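Local structure of quercetin 2,3-dioxygenase (Escherichia coli, 1TQ5) at residues E70-H75 with K82-A87; V183-V188 with V223-L228. The protein oxidises the flavonoid quercetin with molecular oxygen in vitro, as a metal-dependent bicupin of the pirin family whose physiological role is unknown. One frame throughout, in Å; residues are numbered along the deposited sequence.

Contact 1: E70-H75 with K82-A87; sequences EGTVEH and KEQVPA
His75 and Glu83 face each other as a hydrogen-bonded antiparallel pair. The amide N of His75 lies 2.7 Å from O of Glu83 in an almost linear N-H...O bond, while Glu83 N returns a longer bond to His75 O. Two residues on, Val73 and Val85 form the second such pair. Val85 N donates to Val73 O at 2.8 Å, and Val73 N reaches Val85 O at 3.1 Å from above the carbonyl plane. Between the two pairs, Glu74 CA also directs a CA-H...O contact to Glu83 O, at 3.4 Å. This ladder is that of a beta hairpin, its strands running at 164° to each other.

On the face bearing Val73, His75, Glu83 and Val85, the two valines lie side by side and point the same way. CG1 of Val73 sits between its own backbone N and carbonyl carbon (chi1 64°), 3.5 Å from Val85 CB. Thr72, Glu74 and Gln84 project from the other face. The chain of Glu74 bends at chi2, and its carboxylate carbon CD comes to 3.5 Å from CG of Gln84; the two side chains cross obliquely, with carboxylate and amide planes 75° apart. Where the pairing gives out, the methyl CB of Ala87 packs 3.8 Å from CA of Glu70, whose carboxylate is held by a salt bridge to Arg111.

His75 stacks on the ring of Tyr130 and touches His101, a metal ligand, and Glu103, probably another ligand, consistent with a second-shell place for His75 beside the metal site. In the four-stranded sheet, strand 72-77 lies between strand 99-104 and the outermost strand 82-86, while strands 90-94 and 129-133 supply side chains that meet His75, Glu83 and Val85.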
loop_
_atom_site.group_PDB
_atom_site.type_symbol
_atom_site.label_atom_id
_atom_site.label_comp_id
_atom_site.label_asym_id
_atom_site.label_seq_id
_atom_site.Cartn_x
_atom_site.Cartn_y
_atom_site.Cartn_z
ATOM N N GLU A 70 1.095 11.399 6.600
ATOM C CA GLU A 70 1.071 12.622 7.392
ATOM C C GLU A 70 0.565 12.326 8.801
ATOM O O GLU A 70 -0.389 11.566 8.979
ATOM C CB GLU A 70 0.161 13.648 6.713
ATOM C CG GLU A 70 0.060 14.989 7.430
ATOM C CD GLU A 70 -1.038 15.868 6.849
ATOM O OE1 GLU A 70 -1.039 16.079 5.617
ATOM O OE2 GLU A 70 -1.898 16.349 7.621
ATOM N N GLY A 71 1.210 12.928 9.797
ATOM C CA GLY A 71 0.803 12.713 11.171
ATOM C C GLY A 71 1.439 11.493 11.818
ATOM O O GLY A 71 2.548 11.078 11.465
ATOM N N THR A 72 0.725 10.914 12.777
ATOM C CA THR A 72 1.211 9.748 13.493
ATOM C C THR A 72 0.071 8.769 13.745
ATOM O O THR A 72 -1.078 9.173 13.904
ATOM C CB THR A 72 1.805 10.151 14.868
ATOM O OG1 THR A 72 2.763 11.204 14.695
ATOM C CG2 THR A 72 2.495 8.956 15.528
ATOM N N VAL A 73 0.391 7.480 13.769
ATOM C CA VAL A 73 -0.604 6.459 14.050
ATOM C C VAL A 73 -0.093 5.587 15.189
ATOM O O VAL A 73 1.096 5.270 15.257
ATOM C CB VAL A 73 -0.890 5.568 12.824
ATOM C CG1 VAL A 73 0.354 4.792 12.428
ATOM C CG2 VAL A 73 -2.043 4.619 13.141
ATOM N N GLU A 74 -0.995 5.222 16.092
ATOM C CA GLU A 74 -0.656 4.378 17.229
ATOM C C GLU A 74 -1.266 2.989 17.030
ATOM O O GLU A 74 -2.479 2.849 16.855
ATOM C CB GLU A 74 -1.199 4.992 18.517
ATOM C CG GLU A 74 -1.004 4.121 19.751
ATOM C CD GLU A 74 0.227 4.494 20.551
ATOM O OE1 GLU A 74 0.312 5.660 20.997
ATOM O OE2 GLU A 74 1.104 3.623 20.739
ATOM N N HIS A 75 -0.419 1.967 17.059
ATOM C CA HIS A 75 -0.875 0.598 16.881
ATOM C C HIS A 75 -0.926 -0.186 18.193
ATOM O O HIS A 75 -0.063 -0.032 19.058
ATOM C CB HIS A 75 0.038 -0.119 15.881
ATOM C CG HIS A 75 -0.139 -1.604 15.846
ATOM N ND1 HIS A 75 0.428 -2.444 16.781
ATOM C CD2 HIS A 75 -0.816 -2.402 14.986
ATOM C CE1 HIS A 75 0.111 -3.694 16.498
ATOM N NE2 HIS A 75 -0.645 -3.696 15.414
ATOM N N LYS A 82 2.672 -2.446 21.089
ATOM C CA LYS A 82 2.261 -1.050 21.169
ATOM C C LYS A 82 3.341 -0.331 20.368
ATOM O O LYS A 82 4.531 -0.570 20.596
ATOM C CB LYS A 82 2.293 -0.564 22.618
ATOM C CG LYS A 82 1.331 -1.279 23.555
ATOM C CD LYS A 82 -0.071 -0.706 23.460
ATOM C CE LYS A 82 -0.099 0.750 23.912
ATOM N NZ LYS A 82 -1.464 1.334 23.840
ATOM N N GLU A 83 2.942 0.531 19.437
ATOM C CA GLU A 83 3.912 1.244 18.605
ATOM C C GLU A 83 3.360 2.514 17.943
ATOM O O GLU A 83 2.192 2.569 17.558
ATOM C CB GLU A 83 4.430 0.296 17.515
ATOM C CG GLU A 83 5.396 0.934 16.530
ATOM C CD GLU A 83 6.841 0.842 16.987
ATOM O OE1 GLU A 83 7.611 1.787 16.721
ATOM O OE2 GLU A 83 7.204 -0.182 17.602
ATOM N N GLN A 84 4.202 3.536 17.821
ATOM C CA GLN A 84 3.804 4.778 17.163
ATOM C C GLN A 84 4.588 4.916 15.860
ATOM O O GLN A 84 5.820 4.903 15.856
ATOM C CB GLN A 84 4.052 5.988 18.067
ATOM C CG GLN A 84 3.097 6.050 19.251
ATOM C CD GLN A 84 2.889 7.459 19.770
ATOM O OE1 GLN A 84 2.093 7.679 20.682
ATOM N NE2 GLN A 84 3.603 8.422 19.190
ATOM N N VAL A 85 3.857 5.037 14.757
ATOM C CA VAL A 85 4.455 5.138 13.430
ATOM C C VAL A 85 4.256 6.529 12.842
ATOM O O VAL A 85 3.141 6.903 12.474
ATOM C CB VAL A 85 3.830 4.078 12.486
ATOM C CG1 VAL A 85 4.532 4.077 11.135
ATOM C CG2 VAL A 85 3.924 2.701 13.133
ATOM N N PRO A 86 5.341 7.318 12.739
ATOM C CA PRO A 86 5.243 8.672 12.189
ATOM C C PRO A 86 5.191 8.671 10.669
ATOM O O PRO A 86 5.400 7.642 10.035
ATOM C CB PRO A 86 6.501 9.338 12.720
ATOM C CG PRO A 86 7.497 8.219 12.627
ATOM C CD PRO A 86 6.720 7.036 13.185
ATOM N N ALA A 87 4.907 9.831 10.091
ATOM C CA ALA A 87 4.829 9.962 8.648
ATOM C C ALA A 87 6.143 9.522 8.021
ATOM O O ALA A 87 7.219 9.812 8.546
ATOM C CB ALA A 87 4.522 11.401 8.272
#

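Contact 2: V183-V188 with V223-L228; sequences VWIQVV and VLLFDL
Trp184 O receives the amide N of Phe226 at 2.8 Å, nearly straight (N-H...O 173°), and the same oxygen lies in the plane of the Phe226 ring, at its edge, 3.4 Å from CD2. The reciprocal bond, Trp184 N to Phe226 O, arrives in the carbonyl plane on a lone pair. Gln186 and Leu224 repeat the pattern, so two hydrogen-bonded pairs knit antiparallel strands of the C-terminal cupin domain, a double-stranded beta-helix (jelly-roll) fold.

Trp184 and Phe226 point the same way from the sheet. CG of Trp184 stands anti to its backbone N (chi1 -178°), and CD1 meets Phe226 CD2 at 3.8 Å, the ring planes being 68° apart. On the Val183, Ile185 and Val187 face the packing is aliphatic and oblique: Ile185 CG2 meets Val223 CB at 3.8 Å, and Val183 CG1 meets CG of Leu225. At the corner, Val188 CG2 packs 3.7 Å from Leu224 CG.

Gln186 is held beyond the pair as well, its NE2 donating to Tyr115 OH, on strand 112-119 of the N-terminal cupin domain. An alanine in place of Trp184 would probably leave Gln186 OE1 without its indole donor and open a gap beside Phe226. In that donor bond Gln186 OE1 lies close to the indole plane, 3.1 Å from Trp184 NE1.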
loop_
_atom_site.group_PDB
_atom_site.type_symbol
_atom_site.label_atom_id
_atom_site.label_comp_id
_atom_site.label_asym_id
_atom_site.label_seq_id
_atom_site.Cartn_x
_atom_site.Cartn_y
_atom_site.Cartn_z
ATOM N N VAL A 183 1.969 -5.913 -12.194
ATOM C CA VAL A 183 2.469 -4.770 -11.449
ATOM C C VAL A 183 1.418 -3.705 -11.188
ATOM O O VAL A 183 0.636 -3.349 -12.071
ATOM C CB VAL A 183 3.642 -4.092 -12.196
ATOM C CG1 VAL A 183 4.028 -2.795 -11.502
ATOM C CG2 VAL A 183 4.830 -5.028 -12.256
ATOM N N TRP A 184 1.400 -3.206 -9.959
ATOM C CA TRP A 184 0.492 -2.135 -9.611
ATOM C C TRP A 184 1.340 -0.977 -9.146
ATOM O O TRP A 184 2.238 -1.134 -8.311
ATOM C CB TRP A 184 -0.468 -2.519 -8.490
ATOM C CG TRP A 184 -1.432 -1.410 -8.170
ATOM C CD1 TRP A 184 -1.204 -0.323 -7.364
ATOM C CD2 TRP A 184 -2.767 -1.262 -8.664
ATOM N NE1 TRP A 184 -2.315 0.484 -7.326
ATOM C CE2 TRP A 184 -3.289 -0.067 -8.113
ATOM C CE3 TRP A 184 -3.577 -2.023 -9.516
ATOM C CZ2 TRP A 184 -4.588 0.382 -8.387
ATOM C CZ3 TRP A 184 -4.871 -1.573 -9.787
ATOM C CH2 TRP A 184 -5.360 -0.384 -9.220
ATOM N N ILE A 185 1.081 0.185 -9.718
ATOM C CA ILE A 185 1.807 1.364 -9.316
ATOM C C ILE A 185 0.806 2.349 -8.744
ATOM O O ILE A 185 -0.172 2.719 -9.404
ATOM C CB ILE A 185 2.542 2.010 -10.496
ATOM C CG1 ILE A 185 3.646 1.065 -10.982
ATOM C CG2 ILE A 185 3.106 3.366 -10.068
ATOM C CD1 ILE A 185 4.419 1.574 -12.168
ATOM N N GLN A 186 1.056 2.758 -7.506
ATOM C CA GLN A 186 0.208 3.714 -6.813
ATOM C C GLN A 186 1.032 4.988 -6.657
ATOM O O GLN A 186 2.109 4.965 -6.050
ATOM C CB GLN A 186 -0.163 3.181 -5.429
ATOM C CG GLN A 186 -1.178 4.040 -4.667
ATOM C CD GLN A 186 -2.510 4.148 -5.388
ATOM O OE1 GLN A 186 -2.881 3.271 -6.177
ATOM N NE2 GLN A 186 -3.241 5.226 -5.117
ATOM N N VAL A 187 0.542 6.090 -7.218
ATOM C CA VAL A 187 1.257 7.350 -7.108
ATOM C C VAL A 187 0.906 7.996 -5.764
ATOM O O VAL A 187 -0.224 8.442 -5.552
ATOM C CB VAL A 187 0.886 8.322 -8.246
ATOM C CG1 VAL A 187 1.756 9.582 -8.153
ATOM C CG2 VAL A 187 1.084 7.648 -9.607
ATOM N N VAL A 188 1.868 8.021 -4.849
ATOM C CA VAL A 188 1.641 8.637 -3.551
ATOM C C VAL A 188 1.526 10.144 -3.760
ATOM O O VAL A 188 0.663 10.805 -3.174
ATOM C CB VAL A 188 2.797 8.328 -2.585
ATOM C CG1 VAL A 188 2.571 9.032 -1.250
ATOM C CG2 VAL A 188 2.904 6.826 -2.385
ATOM N N VAL A 223 6.243 6.902 -5.946
ATOM C CA VAL A 223 5.276 5.863 -6.253
ATOM C C VAL A 223 5.630 4.599 -5.508
ATOM O O VAL A 223 6.782 4.385 -5.117
ATOM C CB VAL A 223 5.237 5.516 -7.764
ATOM C CG1 VAL A 223 4.845 6.738 -8.576
ATOM C CG2 VAL A 223 6.593 4.978 -8.210
ATOM N N LEU A 224 4.612 3.773 -5.298
ATOM C CA LEU A 224 4.775 2.487 -4.651
ATOM C C LEU A 224 4.633 1.516 -5.810
ATOM O O LEU A 224 3.658 1.582 -6.564
ATOM C CB LEU A 224 3.661 2.241 -3.629
ATOM C CG LEU A 224 3.565 3.208 -2.441
ATOM C CD1 LEU A 224 2.427 2.783 -1.541
ATOM C CD2 LEU A 224 4.880 3.209 -1.661
ATOM N N LEU A 225 5.614 0.637 -5.974
ATOM C CA LEU A 225 5.558 -0.322 -7.060
ATOM C C LEU A 225 5.417 -1.720 -6.496
ATOM O O LEU A 225 6.316 -2.231 -5.821
ATOM C CB LEU A 225 6.808 -0.221 -7.944
ATOM C CG LEU A 225 6.749 -1.026 -9.252
ATOM C CD1 LEU A 225 7.561 -0.328 -10.335
ATOM C CD2 LEU A 225 7.260 -2.441 -9.011
ATOM N N PHE A 226 4.260 -2.318 -6.759
ATOM C CA PHE A 226 3.949 -3.663 -6.300
ATOM C C PHE A 226 4.267 -4.660 -7.404
ATOM O O PHE A 226 3.637 -4.615 -8.457
ATOM C CB PHE A 226 2.459 -3.773 -5.980
ATOM C CG PHE A 226 2.010 -2.926 -4.827
ATOM C CD1 PHE A 226 1.989 -3.441 -3.535
ATOM C CD2 PHE A 226 1.562 -1.625 -5.038
ATOM C CE1 PHE A 226 1.521 -2.671 -2.471
ATOM C CE2 PHE A 226 1.093 -0.850 -3.990
ATOM C CZ PHE A 226 1.070 -1.374 -2.699
ATOM N N ASP A 227 5.242 -5.541 -7.177
ATOM C CA ASP A 227 5.597 -6.584 -8.154
ATOM C C ASP A 227 4.863 -7.830 -7.646
ATOM O O ASP A 227 5.287 -8.463 -6.673
ATOM C CB ASP A 227 7.109 -6.837 -8.157
ATOM C CG ASP A 227 7.566 -7.665 -9.360
ATOM O OD1 ASP A 227 6.996 -8.752 -9.597
ATOM O OD2 ASP A 227 8.500 -7.225 -10.069
ATOM N N LEU A 228 3.772 -8.184 -8.316
ATOM C CA LEU A 228 2.923 -9.289 -7.893
ATOM C C LEU A 228 2.988 -10.590 -8.693
ATOM O O LEU A 228 3.301 -10.592 -9.880
ATOM C CB LEU A 228 1.479 -8.784 -7.864
ATOM C CG LEU A 228 1.321 -7.499 -7.049
ATOM C CD1 LEU A 228 0.126 -6.690 -7.532
ATOM C CD2 LEU A 228 1.200 -7.867 -5.580
#

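In the fold
Contact 1 closes before contact 2 opens along the chain, and the two belong to different cupin domains: 70-75 with 82-87 to the N-terminal pirin domain, 183-188 with 223-228 to the C-terminal one. Their centres are about 22 Å apart and their nearest atoms about 8 Å, without touching. They also lie in different sheets, the first at the outer strand of a four-stranded sheet, the second inside a seven-stranded one that strand 2-5 joins from the chain's start. Contact 1 thus lies in the metal-binding domain, about 16 Å from the chain's centre, whereas contact 2, about 8 Å from it, is buried, with one face against strands 40-48 and 112-119 of the N-terminal domain.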